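Long-range contacts in AT27789p (Drosophila melanogaster, PDB 5UZM), which probably binds RNA, including mRNA, with this chain forming the second quasi-RNA recognition motif domain of Glorund, a fly hnRNP F/H homolog: residues Phe9-Arg14 with Asp63-Ala68; Ser30-Lys35 with Val57-Gln62; Ile41-Asp46 with Gly53-Gln58; Gln67-Asn72 with Ile81-Ser86. All blocks are in the same frame, centred on the assembly; numbering follows the deposited sequence. Where two conformers were deposited one is given.

Interaction 1: Phe9-Arg14 with Asp63-Ala68; sequences FVVKLR and DDTEQA
Val11 of strand 10-14 meets Thr65 of helix 62-69 through methyl groups. Val11 CG1 lies 3.8 Å from Thr65 CG2, and the two side chains run alongside each other, pointing opposite ways. The same CG1 also reaches Ala68, about one helical turn further on, at 4.2 Å from its CB. One valine branch therefore spans two positions on the inner side of the helix.

The polar part of Thr65 faces the start of the strand. With chi1 at -55°, OG1 stands anti to the carbonyl carbon, while CG2 is left for Val11. OG1 lies against Phe9, 3.3 Å from its CA and 3.8 Å from its CB. The two segments share no hydrogen bond. The hydroxyl is satisfied within its own helix start, where it bonds to Ser61 O.

The axes of strand 10-14 and of helix residues 63-68 approach to 8.7 Å and run only 21° from parallel. This is the packing of the second helix on the sheet in an RNA recognition motif fold. Strand 10-14 lies between strands 54-58 and 79-85, and Val11 also touches Phe59 and Ile83. Ala68 rests on Phe29 and Phe59. Val10 points away from helix 62-69, toward the sheet face where helix 88-94 supplies Ile88 and Met91.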
loop_
_atom_site.group_PDB
_atom_site.type_symbol
_atom_site.label_atom_id
_atom_site.label_comp_id
_atom_site.label_asym_id
_atom_site.label_seq_id
_atom_site.Cartn_x
_atom_site.Cartn_y
_atom_site.Cartn_z
ATOM N N PHE A 9 -6.193 9.723 2.230
ATOM C CA PHE A 9 -6.525 8.688 1.241
ATOM C C PHE A 9 -5.316 7.796 1.002
ATOM O O PHE A 9 -4.932 7.552 -0.145
ATOM C CB PHE A 9 -6.944 9.259 -0.119
ATOM C CG PHE A 9 -8.120 10.185 -0.075
ATOM C CD1 PHE A 9 -8.857 10.326 1.077
ATOM C CD2 PHE A 9 -8.474 10.912 -1.206
ATOM C CE1 PHE A 9 -9.930 11.222 1.140
ATOM C CE2 PHE A 9 -9.562 11.801 -1.169
ATOM C CZ PHE A 9 -10.280 11.941 0.032
ATOM N N VAL A 10 -4.690 7.356 2.076
ATOM C CA VAL A 10 -3.453 6.583 2.020
ATOM C C VAL A 10 -3.556 5.457 3.035
ATOM O O VAL A 10 -4.038 5.658 4.148
ATOM C CB VAL A 10 -2.214 7.447 2.320
ATOM C CG1 VAL A 10 -0.930 6.595 2.218
ATOM C CG2 VAL A 10 -2.165 8.645 1.377
ATOM N N VAL A 11 -3.098 4.253 2.661
ATOM C CA VAL A 11 -2.968 3.170 3.621
ATOM C C VAL A 11 -1.507 2.715 3.627
ATOM O O VAL A 11 -0.762 2.950 2.668
ATOM C CB VAL A 11 -3.890 1.978 3.309
ATOM C CG1 VAL A 11 -5.365 2.400 3.201
ATOM C CG2 VAL A 11 -3.428 1.262 2.037
ATOM N N LYS A 12 -1.092 2.080 4.722
ATOM C CA LYS A 12 0.211 1.448 4.849
ATOM C C LYS A 12 0.022 -0.059 4.897
ATOM O O LYS A 12 -0.871 -0.548 5.588
ATOM C CB LYS A 12 0.914 1.932 6.139
ATOM C CG LYS A 12 2.311 1.350 6.325
ATOM C CD LYS A 12 3.003 2.047 7.506
ATOM C CE LYS A 12 2.291 1.794 8.824
ATOM N NZ LYS A 12 2.961 2.495 9.984
ATOM N N LEU A 13 0.852 -0.802 4.159
ATOM C CA LEU A 13 0.808 -2.263 4.114
ATOM C C LEU A 13 2.011 -2.840 4.841
ATOM O O LEU A 13 3.080 -2.253 4.812
ATOM C CB LEU A 13 0.841 -2.785 2.672
ATOM C CG LEU A 13 -0.151 -2.184 1.686
ATOM C CD1 LEU A 13 -0.020 -2.893 0.323
ATOM C CD2 LEU A 13 -1.580 -2.230 2.167
ATOM N N ARG A 14 1.835 -3.978 5.502
ATOM C CA ARG A 14 2.921 -4.706 6.137
ATOM C C ARG A 14 2.766 -6.197 5.861
ATOM O O ARG A 14 1.643 -6.713 5.687
ATOM C CB ARG A 14 2.932 -4.428 7.662
ATOM C CG ARG A 14 4.023 -5.127 8.421
ATOM C CD ARG A 14 3.941 -4.682 9.886
ATOM N NE ARG A 14 3.892 -3.221 9.986
ATOM C CZ ARG A 14 3.428 -2.554 11.036
ATOM N NH1 ARG A 14 2.960 -3.208 12.089
ATOM N NH2 ARG A 14 3.430 -1.228 11.033
ATOM N N ASP A 63 -13.823 6.735 0.188
ATOM C CA ASP A 63 -14.491 5.443 0.296
ATOM C C ASP A 63 -13.599 4.300 -0.179
ATOM O O ASP A 63 -13.682 3.196 0.364
ATOM C CB ASP A 63 -15.792 5.457 -0.483
ATOM C CG ASP A 63 -16.557 4.154 -0.350
ATOM O OD1 ASP A 63 -16.992 3.826 0.773
ATOM O OD2 ASP A 63 -16.727 3.470 -1.376
ATOM N N ASP A 64 -12.741 4.550 -1.161
ATOM C CA ASP A 64 -11.819 3.492 -1.585
ATOM C C ASP A 64 -10.805 3.153 -0.500
ATOM O O ASP A 64 -10.397 1.986 -0.361
ATOM C CB ASP A 64 -11.134 3.907 -2.863
ATOM C CG ASP A 64 -11.959 3.512 -4.088
ATOM O OD1 ASP A 64 -13.107 3.040 -3.896
ATOM O OD2 ASP A 64 -11.480 3.680 -5.224
ATOM N N THR A 65 -10.372 4.148 0.262
ATOM C CA THR A 65 -9.523 3.873 1.416
ATOM C C THR A 65 -10.233 2.980 2.422
ATOM O O THR A 65 -9.634 2.060 2.999
ATOM C CB THR A 65 -9.091 5.200 2.053
ATOM O OG1 THR A 65 -8.461 6.002 1.042
ATOM C CG2 THR A 65 -8.124 4.948 3.196
ATOM N N GLU A 66 -11.531 3.219 2.651
ATOM C CA GLU A 66 -12.228 2.396 3.620
ATOM C C GLU A 66 -12.392 0.971 3.110
ATOM O O GLU A 66 -12.256 0.023 3.881
ATOM C CB GLU A 66 -13.582 3.014 3.961
ATOM C CG GLU A 66 -13.465 4.422 4.537
ATOM C CD GLU A 66 -13.024 4.469 5.997
ATOM O OE1 GLU A 66 -13.041 3.425 6.700
ATOM O OE2 GLU A 66 -12.690 5.588 6.450
ATOM N N GLN A 67 -12.650 0.803 1.803
ATOM C CA GLN A 67 -12.717 -0.544 1.252
ATOM C C GLN A 67 -11.351 -1.228 1.304
ATOM O O GLN A 67 -11.291 -2.449 1.493
ATOM C CB GLN A 67 -13.220 -0.509 -0.180
ATOM C CG GLN A 67 -14.687 -0.039 -0.327
ATOM C CD GLN A 67 -15.105 -0.011 -1.759
ATOM O OE1 GLN A 67 -15.489 1.025 -2.297
ATOM N NE2 GLN A 67 -14.996 -1.153 -2.407
ATOM N N ALA A 68 -10.260 -0.471 1.151
ATOM C CA ALA A 68 -8.933 -1.095 1.254
ATOM C C ALA A 68 -8.706 -1.601 2.655
ATOM O O ALA A 68 -8.223 -2.712 2.862
ATOM C CB ALA A 68 -7.845 -0.101 0.887
#

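Interaction 2: Ser30-Lys35 with Val57-Gln62; sequences SGLDIK and VQFESQ
Lys35 and Glu60 supply the donors of three hydrogen bonds across this contact. Lys35 N bonds to Gln58 O at 3.0 Å and is nearly straight, with 171° at the hydrogen. Glu60 N bonds to Asp33 O at 2.9 Å and is more bent, at 142°. Between them Ile34 and Phe59 form a single beta bridge. In this RNA recognition motif fold, the bridge ties the loop after helix 22-28 to the end of strand 54-58.

The third bond is made by a side chain. Lys35 NZ reaches Phe59 O at 2.9 Å and sits above the carbonyl plane. The lysine chain bends at its last torsion (chi4 109°), which sets NZ at that oxygen. On the way CE passes 3.3 Å from Glu60 OE2, but NZ itself is too far from the carboxylate for a salt bridge. An alanine at Lys35 would probably leave Phe59 O without this donor and the Glu60 carboxylate without a nearby positive charge.

In one of two modelled positions of Asp33, its carboxylate comes close to that of Glu60, but this closeness is doubtful. Asp33 N is held by Asp64 OD2 of the following helix. Ser61 caps that helix through its side chain.

The apolar packing lies around Phe59. Leu32 CB comes within 3.9 Å of Phe59 CE1. Ile34 CG1 is shared, lying 3.9 Å from Val57 CG1 and 3.7 Å from Phe59 CE1.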
loop_
_atom_site.group_PDB
_atom_site.type_symbol
_atom_site.label_atom_id
_atom_site.label_comp_id
_atom_site.label_asym_id
_atom_site.label_seq_id
_atom_site.Cartn_x
_atom_site.Cartn_y
_atom_site.Cartn_z
ATOM N N SER A 30 -7.872 -4.781 -6.440
ATOM C CA SER A 30 -8.733 -4.760 -7.622
ATOM C C SER A 30 -10.092 -4.181 -7.288
ATOM O O SER A 30 -10.716 -4.566 -6.302
ATOM C CB SER A 30 -8.881 -6.172 -8.176
ATOM O OG SER A 30 -9.731 -6.135 -9.336
ATOM N N GLY A 31 -10.571 -3.302 -8.153
ATOM C CA GLY A 31 -11.823 -2.598 -7.907
ATOM C C GLY A 31 -11.677 -1.250 -7.246
ATOM O O GLY A 31 -12.664 -0.516 -7.139
ATOM N N LEU A 32 -10.502 -0.911 -6.740
ATOM C CA LEU A 32 -10.282 0.376 -6.086
ATOM C C LEU A 32 -9.380 1.239 -6.953
ATOM O O LEU A 32 -8.527 0.732 -7.688
ATOM C CB LEU A 32 -9.644 0.188 -4.718
ATOM C CG LEU A 32 -10.331 -0.899 -3.867
ATOM C CD1 LEU A 32 -9.635 -1.041 -2.549
ATOM C CD2 LEU A 32 -11.827 -0.606 -3.616
ATOM N N ASP A 33 -9.589 2.555 -6.890
ATOM C CA ASP A 33 -8.888 3.477 -7.786
ATOM C C ASP A 33 -7.606 3.939 -7.104
ATOM O O ASP A 33 -7.623 4.820 -6.245
ATOM C CB ASP A 33 -9.782 4.656 -8.158
ATOM C CG ASP A 33 -9.193 5.509 -9.278
ATOM O OD1 ASP A 33 -8.307 5.020 -10.015
ATOM O OD2 ASP A 33 -9.623 6.671 -9.429
ATOM N N ILE A 34 -6.482 3.330 -7.480
ATOM C CA ILE A 34 -5.158 3.746 -7.024
ATOM C C ILE A 34 -4.651 4.846 -7.954
ATOM O O ILE A 34 -4.771 4.747 -9.187
ATOM C CB ILE A 34 -4.186 2.544 -7.020
ATOM C CG1 ILE A 34 -4.676 1.435 -6.070
ATOM C CG2 ILE A 34 -2.755 2.974 -6.620
ATOM C CD1 ILE A 34 -3.933 0.147 -6.279
ATOM N N LYS A 35 -4.006 5.860 -7.380
ATOM C CA LYS A 35 -3.469 6.947 -8.200
ATOM C C LYS A 35 -2.453 6.415 -9.211
ATOM O O LYS A 35 -1.698 5.483 -8.926
ATOM C CB LYS A 35 -2.863 8.023 -7.289
ATOM C CG LYS A 35 -3.945 8.712 -6.477
ATOM C CD LYS A 35 -3.479 10.005 -5.839
ATOM C CE LYS A 35 -4.675 10.815 -5.325
ATOM N NZ LYS A 35 -4.778 10.848 -3.827
ATOM N N VAL A 57 0.037 2.965 -0.215
ATOM C CA VAL A 57 -0.815 3.018 -1.401
ATOM C C VAL A 57 -1.757 4.204 -1.241
ATOM O O VAL A 57 -2.383 4.365 -0.189
ATOM C CB VAL A 57 -1.594 1.695 -1.605
ATOM C CG1 VAL A 57 -2.530 1.792 -2.822
ATOM C CG2 VAL A 57 -0.593 0.514 -1.746
ATOM N N GLN A 58 -1.838 5.024 -2.282
ATOM C CA GLN A 58 -2.665 6.226 -2.330
ATOM C C GLN A 58 -3.852 5.974 -3.240
ATOM O O GLN A 58 -3.648 5.592 -4.390
ATOM C CB GLN A 58 -1.883 7.396 -2.913
ATOM C CG GLN A 58 -0.703 7.798 -2.147
ATOM C CD GLN A 58 -0.220 9.176 -2.546
ATOM O OE1 GLN A 58 0.978 9.411 -2.707
ATOM N NE2 GLN A 58 -1.160 10.099 -2.713
ATOM N N PHE A 59 -5.061 6.255 -2.754
ATOM C CA PHE A 59 -6.293 6.096 -3.517
ATOM C C PHE A 59 -6.874 7.446 -3.927
ATOM O O PHE A 59 -6.507 8.500 -3.411
ATOM C CB PHE A 59 -7.326 5.321 -2.699
ATOM C CG PHE A 59 -6.865 3.939 -2.321
ATOM C CD1 PHE A 59 -6.997 2.888 -3.230
ATOM C CD2 PHE A 59 -6.282 3.691 -1.094
ATOM C CE1 PHE A 59 -6.541 1.615 -2.899
ATOM C CE2 PHE A 59 -5.827 2.396 -0.748
ATOM C CZ PHE A 59 -5.946 1.370 -1.668
ATOM N N GLU A 60 -7.862 7.385 -4.825
ATOM C CA GLU A 60 -8.452 8.616 -5.331
ATOM C C GLU A 60 -9.553 9.148 -4.437
ATOM O O GLU A 60 -9.939 10.316 -4.571
ATOM C CB GLU A 60 -9.014 8.390 -6.732
ATOM C CG GLU A 60 -8.821 9.556 -7.636
ATOM C CD GLU A 60 -7.380 9.706 -8.017
ATOM O OE1 GLU A 60 -6.787 8.691 -8.443
ATOM O OE2 GLU A 60 -6.837 10.821 -7.880
ATOM N N SER A 61 -10.094 8.326 -3.548
ATOM C CA SER A 61 -11.281 8.704 -2.810
ATOM C C SER A 61 -11.214 8.142 -1.404
ATOM O O SER A 61 -10.508 7.170 -1.120
ATOM C CB SER A 61 -12.566 8.223 -3.500
ATOM O OG SER A 61 -12.748 6.825 -3.341
ATOM N N GLN A 62 -11.983 8.767 -0.514
ATOM C CA GLN A 62 -12.063 8.302 0.860
ATOM C C GLN A 62 -12.765 6.950 0.961
ATOM O O GLN A 62 -12.336 6.070 1.717
ATOM C CB GLN A 62 -12.767 9.369 1.710
ATOM C CG GLN A 62 -13.328 8.881 3.017
ATOM C CD GLN A 62 -12.286 8.640 4.077
ATOM O OE1 GLN A 62 -11.103 8.976 3.917
ATOM N NE2 GLN A 62 -12.720 8.053 5.180
#

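Interaction 3: Ile41-Asp46 with Gly53-Gln58; sequences ILFVMD and GEAFVQ
Val44 and Phe56 make the closest apolar contact between these two antiparallel strands. Val44 CG2 comes to the edge of the Phe56 ring, near its plane, 3.6 Å from CE1. The valine has CG1 anti to the backbone N (chi1 -178°), which leaves CG2 beside that nitrogen and facing the ring. Glu54 completes the group, with its CB 3.9 Å from Val44 CG2.

The same residues carry backbone bonds. Val44 N donates to Glu54 O at 2.9 Å, from 40° above the carbonyl plane. A water also donates to Glu54 O and to Val44 O, so it bridges the two strands beside the corner at Gly53. Leu42 and Phe56 form a hydrogen-bonded pair, with Phe56 N to Leu42 O at 2.8 Å and a second bond from Leu42 N to Phe56 O.

On the other face are Ile41, Phe43, Ala55 and Val57. Ala55 CB lies 3.8 Å from Phe43 CD1. Helix 22-28 packs against this face through Ile25, while Met91 of helix 88-94 touches the face of Leu42 and Phe56.

The chemistry divides the work. Main-chain bonds hold this edge of the RNA recognition motif sheet in register. The side chains add hydrocarbon contacts on both faces. Glu54 O takes two donors, one from the protein and one from water.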
loop_
_atom_site.group_PDB
_atom_site.type_symbol
_atom_site.label_atom_id
_atom_site.label_comp_id
_atom_site.label_asym_id
_atom_site.label_seq_id
_atom_site.Cartn_x
_atom_site.Cartn_y
_atom_site.Cartn_z
ATOM N N ILE A 41 1.869 3.943 -5.563
ATOM C CA ILE A 41 2.306 2.763 -4.811
ATOM C C ILE A 41 3.780 2.985 -4.526
ATOM O O ILE A 41 4.572 3.138 -5.469
ATOM C CB ILE A 41 2.129 1.448 -5.597
ATOM C CG1 ILE A 41 0.655 1.173 -5.969
ATOM C CG2 ILE A 41 2.806 0.267 -4.844
ATOM C CD1 ILE A 41 0.462 0.013 -6.991
ATOM N N LEU A 42 4.164 2.976 -3.256
ATOM C CA LEU A 42 5.570 3.160 -2.885
ATOM C C LEU A 42 5.987 2.059 -1.925
ATOM O O LEU A 42 5.340 1.853 -0.894
ATOM C CB LEU A 42 5.795 4.539 -2.260
ATOM C CG LEU A 42 5.692 5.707 -3.270
ATOM C CD1 LEU A 42 5.936 7.067 -2.620
ATOM C CD2 LEU A 42 6.645 5.530 -4.472
ATOM N N PHE A 43 7.029 1.319 -2.288
ATOM C CA PHE A 43 7.594 0.308 -1.417
ATOM C C PHE A 43 8.620 0.933 -0.483
ATOM O O PHE A 43 9.455 1.744 -0.908
ATOM C CB PHE A 43 8.199 -0.819 -2.244
ATOM C CG PHE A 43 7.182 -1.535 -3.097
ATOM C CD1 PHE A 43 6.309 -2.430 -2.521
ATOM C CD2 PHE A 43 7.085 -1.307 -4.460
ATOM C CE1 PHE A 43 5.322 -3.068 -3.254
ATOM C CE2 PHE A 43 6.101 -1.964 -5.221
ATOM C CZ PHE A 43 5.240 -2.866 -4.614
ATOM N N VAL A 44 8.544 0.577 0.795
ATOM C CA VAL A 44 9.470 1.128 1.786
ATOM C C VAL A 44 10.790 0.362 1.746
ATOM O O VAL A 44 10.819 -0.865 1.710
ATOM C CB VAL A 44 8.832 1.086 3.188
ATOM C CG1 VAL A 44 9.769 1.699 4.231
ATOM C CG2 VAL A 44 7.524 1.835 3.199
ATOM N N MET A 45 11.912 1.109 1.815
ATOM C CA MET A 45 13.256 0.547 1.766
ATOM C C MET A 45 14.023 0.951 3.026
ATOM O O MET A 45 13.736 2.002 3.600
ATOM C CB MET A 45 14.011 1.050 0.527
ATOM C CG MET A 45 13.294 0.810 -0.776
ATOM S SD MET A 45 13.375 -0.904 -1.269
ATOM C CE MET A 45 11.728 -1.131 -1.975
ATOM N N ASP A 46 14.995 0.121 3.422
ATOM C CA ASP A 46 15.905 0.483 4.514
ATOM C C ASP A 46 16.989 1.422 3.980
ATOM O O ASP A 46 16.943 1.857 2.825
ATOM C CB ASP A 46 16.481 -0.749 5.211
ATOM C CG ASP A 46 17.591 -1.460 4.445
ATOM O OD1 ASP A 46 18.060 -1.031 3.362
ATOM O OD2 ASP A 46 18.043 -2.497 4.975
ATOM N N GLY A 53 9.286 -4.925 3.403
ATOM C CA GLY A 53 7.995 -5.590 3.445
ATOM C C GLY A 53 6.839 -4.652 3.721
ATOM O O GLY A 53 5.695 -5.122 3.840
ATOM N N GLU A 54 7.082 -3.358 3.801
ATOM C CA GLU A 54 6.041 -2.358 3.956
ATOM C C GLU A 54 5.860 -1.586 2.655
ATOM O O GLU A 54 6.766 -1.513 1.818
ATOM C CB GLU A 54 6.363 -1.401 5.093
ATOM C CG GLU A 54 6.519 -2.111 6.461
ATOM C CD GLU A 54 7.082 -1.195 7.564
ATOM O OE1 GLU A 54 6.449 -1.117 8.645
ATOM O OE2 GLU A 54 8.156 -0.558 7.347
ATOM N N ALA A 55 4.675 -1.001 2.489
ATOM C CA ALA A 55 4.413 -0.173 1.315
ATOM C C ALA A 55 3.362 0.849 1.686
ATOM O O ALA A 55 2.657 0.678 2.668
ATOM C CB ALA A 55 3.930 -0.992 0.119
ATOM N N PHE A 56 3.228 1.892 0.867
ATOM C CA PHE A 56 2.136 2.850 1.009
ATOM C C PHE A 56 1.357 2.850 -0.293
ATOM O O PHE A 56 1.958 2.706 -1.359
ATOM C CB PHE A 56 2.632 4.259 1.283
ATOM C CG PHE A 56 3.176 4.441 2.656
ATOM C CD1 PHE A 56 4.480 4.110 2.919
ATOM C CD2 PHE A 56 2.375 4.903 3.681
ATOM C CE1 PHE A 56 5.008 4.263 4.201
ATOM C CE2 PHE A 56 2.896 5.039 4.958
ATOM C CZ PHE A 56 4.199 4.739 5.209
ATOM N N VAL A 57 0.037 2.965 -0.215
ATOM C CA VAL A 57 -0.815 3.018 -1.401
ATOM C C VAL A 57 -1.757 4.204 -1.241
ATOM O O VAL A 57 -2.383 4.365 -0.189
ATOM C CB VAL A 57 -1.594 1.695 -1.605
ATOM C CG1 VAL A 57 -2.530 1.792 -2.822
ATOM C CG2 VAL A 57 -0.593 0.514 -1.746
ATOM N N GLN A 58 -1.838 5.024 -2.282
ATOM C CA GLN A 58 -2.665 6.226 -2.330
ATOM C C GLN A 58 -3.852 5.974 -3.240
ATOM O O GLN A 58 -3.648 5.592 -4.390
ATOM C CB GLN A 58 -1.883 7.396 -2.913
ATOM C CG GLN A 58 -0.703 7.798 -2.147
ATOM C CD GLN A 58 -0.220 9.176 -2.546
ATOM O OE1 GLN A 58 0.978 9.411 -2.707
ATOM N NE2 GLN A 58 -1.160 10.099 -2.713
HETATM O O HOH W 1 8.977 -2.814 1.262
#

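Interaction 4: Gln67-Asn72 with Ile81-Ser86; sequences QALGRN and IEIFRS
Asn72 has CG anti to its backbone N (chi1 -177°), which carries its amide to the backbone of Ile83. Asn72 OD1 accepts a hydrogen bond from Ile83 N at 2.9 Å, with the donor tilted 24° from the carbonyl plane. In Ile83, CD1 is anti to CA (chi2 174°), and this extended branch reaches the turn after the helix. CD1 lies 3.3 Å from Ala68 O and 3.5 Å from Arg71 C. Ala68 O also accepts from Arg71 N at 2.9 Å, as the chain leaves the helix in a type I turn from Leu69 to Asn72.

Leu69 has two roles. Its CD2 lies 4.1 Å from Ile83 CG2. In one of two modelled positions of Arg85, Leu69 CD1 sits over one face of the guanidinium, offset toward the rim and 3.3 Å from NH1. The two side chains then cross at about a right angle. In that same position Arg85 NH2 forms a salt bridge with Glu66, one turn back in the helix.

An alanine at Ile83 would probably open a gap under the turn and leave Leu69 CD2 without its methyl partner.

The contact joins the end of helix 62-69 to strand 79-85, the last long strand of this RNA recognition motif fold. Arg71 reaches Phe28 O at the end of helix 22-28 and Ser30 O in the loop after it. Ile83 also touches Phe28, and it packs on Leu13 of neighbouring strand 10-14.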
loop_
_atom_site.group_PDB
_atom_site.type_symbol
_atom_site.label_atom_id
_atom_site.label_comp_id
_atom_site.label_asym_id
_atom_site.label_seq_id
_atom_site.Cartn_x
_atom_site.Cartn_y
_atom_site.Cartn_z
ATOM N N GLN A 67 -12.650 0.803 1.803
ATOM C CA GLN A 67 -12.717 -0.544 1.252
ATOM C C GLN A 67 -11.351 -1.228 1.304
ATOM O O GLN A 67 -11.291 -2.449 1.493
ATOM C CB GLN A 67 -13.220 -0.509 -0.180
ATOM C CG GLN A 67 -14.687 -0.039 -0.327
ATOM C CD GLN A 67 -15.105 -0.011 -1.759
ATOM O OE1 GLN A 67 -15.489 1.025 -2.297
ATOM N NE2 GLN A 67 -14.996 -1.153 -2.407
ATOM N N ALA A 68 -10.260 -0.471 1.151
ATOM C CA ALA A 68 -8.933 -1.095 1.254
ATOM C C ALA A 68 -8.706 -1.601 2.655
ATOM O O ALA A 68 -8.223 -2.712 2.862
ATOM C CB ALA A 68 -7.845 -0.101 0.887
ATOM N N LEU A 69 -9.063 -0.793 3.656
ATOM C CA LEU A 69 -8.914 -1.253 5.027
ATOM C C LEU A 69 -9.738 -2.500 5.307
ATOM O O LEU A 69 -9.346 -3.339 6.128
ATOM C CB LEU A 69 -9.300 -0.116 5.985
ATOM C CG LEU A 69 -8.252 0.975 5.926
ATOM C CD1 LEU A 69 -8.910 2.305 6.263
ATOM C CD2 LEU A 69 -7.179 0.647 6.912
ATOM N N GLY A 70 -10.871 -2.652 4.625
ATOM C CA GLY A 70 -11.645 -3.859 4.806
ATOM C C GLY A 70 -10.989 -5.110 4.254
ATOM O O GLY A 70 -11.461 -6.210 4.543
ATOM N N ARG A 71 -9.894 -4.970 3.512
ATOM C CA ARG A 71 -9.161 -6.138 3.014
ATOM C C ARG A 71 -8.003 -6.543 3.927
ATOM O O ARG A 71 -7.198 -7.398 3.546
ATOM C CB ARG A 71 -8.667 -5.869 1.602
ATOM C CG ARG A 71 -9.870 -5.683 0.661
ATOM C CD ARG A 71 -9.491 -5.528 -0.766
ATOM N NE ARG A 71 -10.690 -5.093 -1.492
ATOM C CZ ARG A 71 -10.761 -4.931 -2.800
ATOM N NH1 ARG A 71 -9.718 -5.227 -3.575
ATOM N NH2 ARG A 71 -11.891 -4.489 -3.376
ATOM N N ASN A 72 -7.965 -5.995 5.137
ATOM C CA ASN A 72 -6.962 -6.338 6.132
ATOM C C ASN A 72 -6.908 -7.844 6.346
ATOM O O ASN A 72 -7.946 -8.514 6.467
ATOM C CB ASN A 72 -7.280 -5.619 7.449
ATOM C CG ASN A 72 -6.249 -5.872 8.500
ATOM O OD1 ASN A 72 -5.070 -5.744 8.251
ATOM N ND2 ASN A 72 -6.678 -6.308 9.681
ATOM N N ILE A 81 -1.615 -9.857 4.524
ATOM C CA ILE A 81 -1.236 -8.451 4.404
ATOM C C ILE A 81 -1.993 -7.647 5.460
ATOM O O ILE A 81 -3.232 -7.612 5.467
ATOM C CB ILE A 81 -1.517 -7.917 2.982
ATOM C CG1 ILE A 81 -0.870 -8.809 1.889
ATOM C CG2 ILE A 81 -1.032 -6.488 2.849
ATOM C CD1 ILE A 81 0.630 -9.097 2.077
ATOM N N GLU A 82 -1.251 -7.037 6.369
ATOM C CA GLU A 82 -1.820 -6.110 7.347
ATOM C C GLU A 82 -1.959 -4.746 6.718
ATOM O O GLU A 82 -1.040 -4.272 6.046
ATOM C CB GLU A 82 -0.929 -6.031 8.591
ATOM C CG GLU A 82 -0.587 -7.402 9.176
ATOM C CD GLU A 82 0.532 -7.294 10.197
ATOM O OE1 GLU A 82 0.232 -6.835 11.321
ATOM O OE2 GLU A 82 1.708 -7.610 9.858
ATOM N N ILE A 83 -3.073 -4.056 6.981
ATOM C CA ILE A 83 -3.372 -2.776 6.353
ATOM C C ILE A 83 -3.745 -1.770 7.437
ATOM O O ILE A 83 -4.568 -2.076 8.306
ATOM C CB ILE A 83 -4.519 -2.899 5.332
ATOM C CG1 ILE A 83 -4.234 -4.061 4.353
ATOM C CG2 ILE A 83 -4.749 -1.607 4.578
ATOM C CD1 ILE A 83 -5.401 -4.314 3.419
ATOM N N PHE A 84 -3.117 -0.598 7.410
ATOM C CA PHE A 84 -3.374 0.441 8.410
ATOM C C PHE A 84 -3.725 1.768 7.761
ATOM O O PHE A 84 -3.171 2.127 6.721
ATOM C CB PHE A 84 -2.129 0.699 9.297
ATOM C CG PHE A 84 -1.527 -0.528 9.861
ATOM C CD1 PHE A 84 -1.955 -1.027 11.086
ATOM C CD2 PHE A 84 -0.539 -1.234 9.162
ATOM C CE1 PHE A 84 -1.403 -2.193 11.610
ATOM C CE2 PHE A 84 0.015 -2.391 9.693
ATOM C CZ PHE A 84 -0.413 -2.870 10.918
ATOM N N ARG A 85 -4.579 2.550 8.442
ATOM C CA ARG A 85 -4.847 3.914 8.007
ATOM C C ARG A 85 -3.583 4.756 8.127
ATOM O O ARG A 85 -2.796 4.586 9.060
ATOM C CB ARG A 85 -5.967 4.539 8.846
ATOM C CG ARG A 85 -7.059 3.565 9.286
ATOM C CD ARG A 85 -8.190 4.331 9.979
ATOM N NE ARG A 85 -8.774 5.275 9.039
ATOM C CZ ARG A 85 -9.894 5.056 8.362
ATOM N NH1 ARG A 85 -10.577 3.936 8.550
ATOM N NH2 ARG A 85 -10.338 5.963 7.503
ATOM N N SER A 86 -3.392 5.656 7.171
ATOM C CA SER A 86 -2.176 6.430 7.091
ATOM C C SER A 86 -2.477 7.842 6.614
ATOM O O SER A 86 -3.601 8.339 6.790
ATOM C CB SER A 86 -1.172 5.730 6.161
ATOM O OG SER A 86 0.093 6.332 6.274
#

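All four contacts build on one antiparallel sheet, ordered 41-45, 54-58, 10-14, 79-85, 75-76. Interactions 1 and 4 share helix 62-69, and their centres are about 5 Å apart. Interactions 2 and 3 share strand 54-58 but lie about 15 Å apart, on opposite sides of the chain's centre. Along the chain, interaction 1 opens first and closes after interactions 2 and 3, so it encloses both. Interaction 4 closes last. Salt bridge Glu66-Arg85 links interactions 1 and 4, and a probable hydrogen bond from Asp33 N to Asp64 OD2 links interactions 1 and 2. Together they connect the sheet, the second helix and the loop after the first into one compact domain.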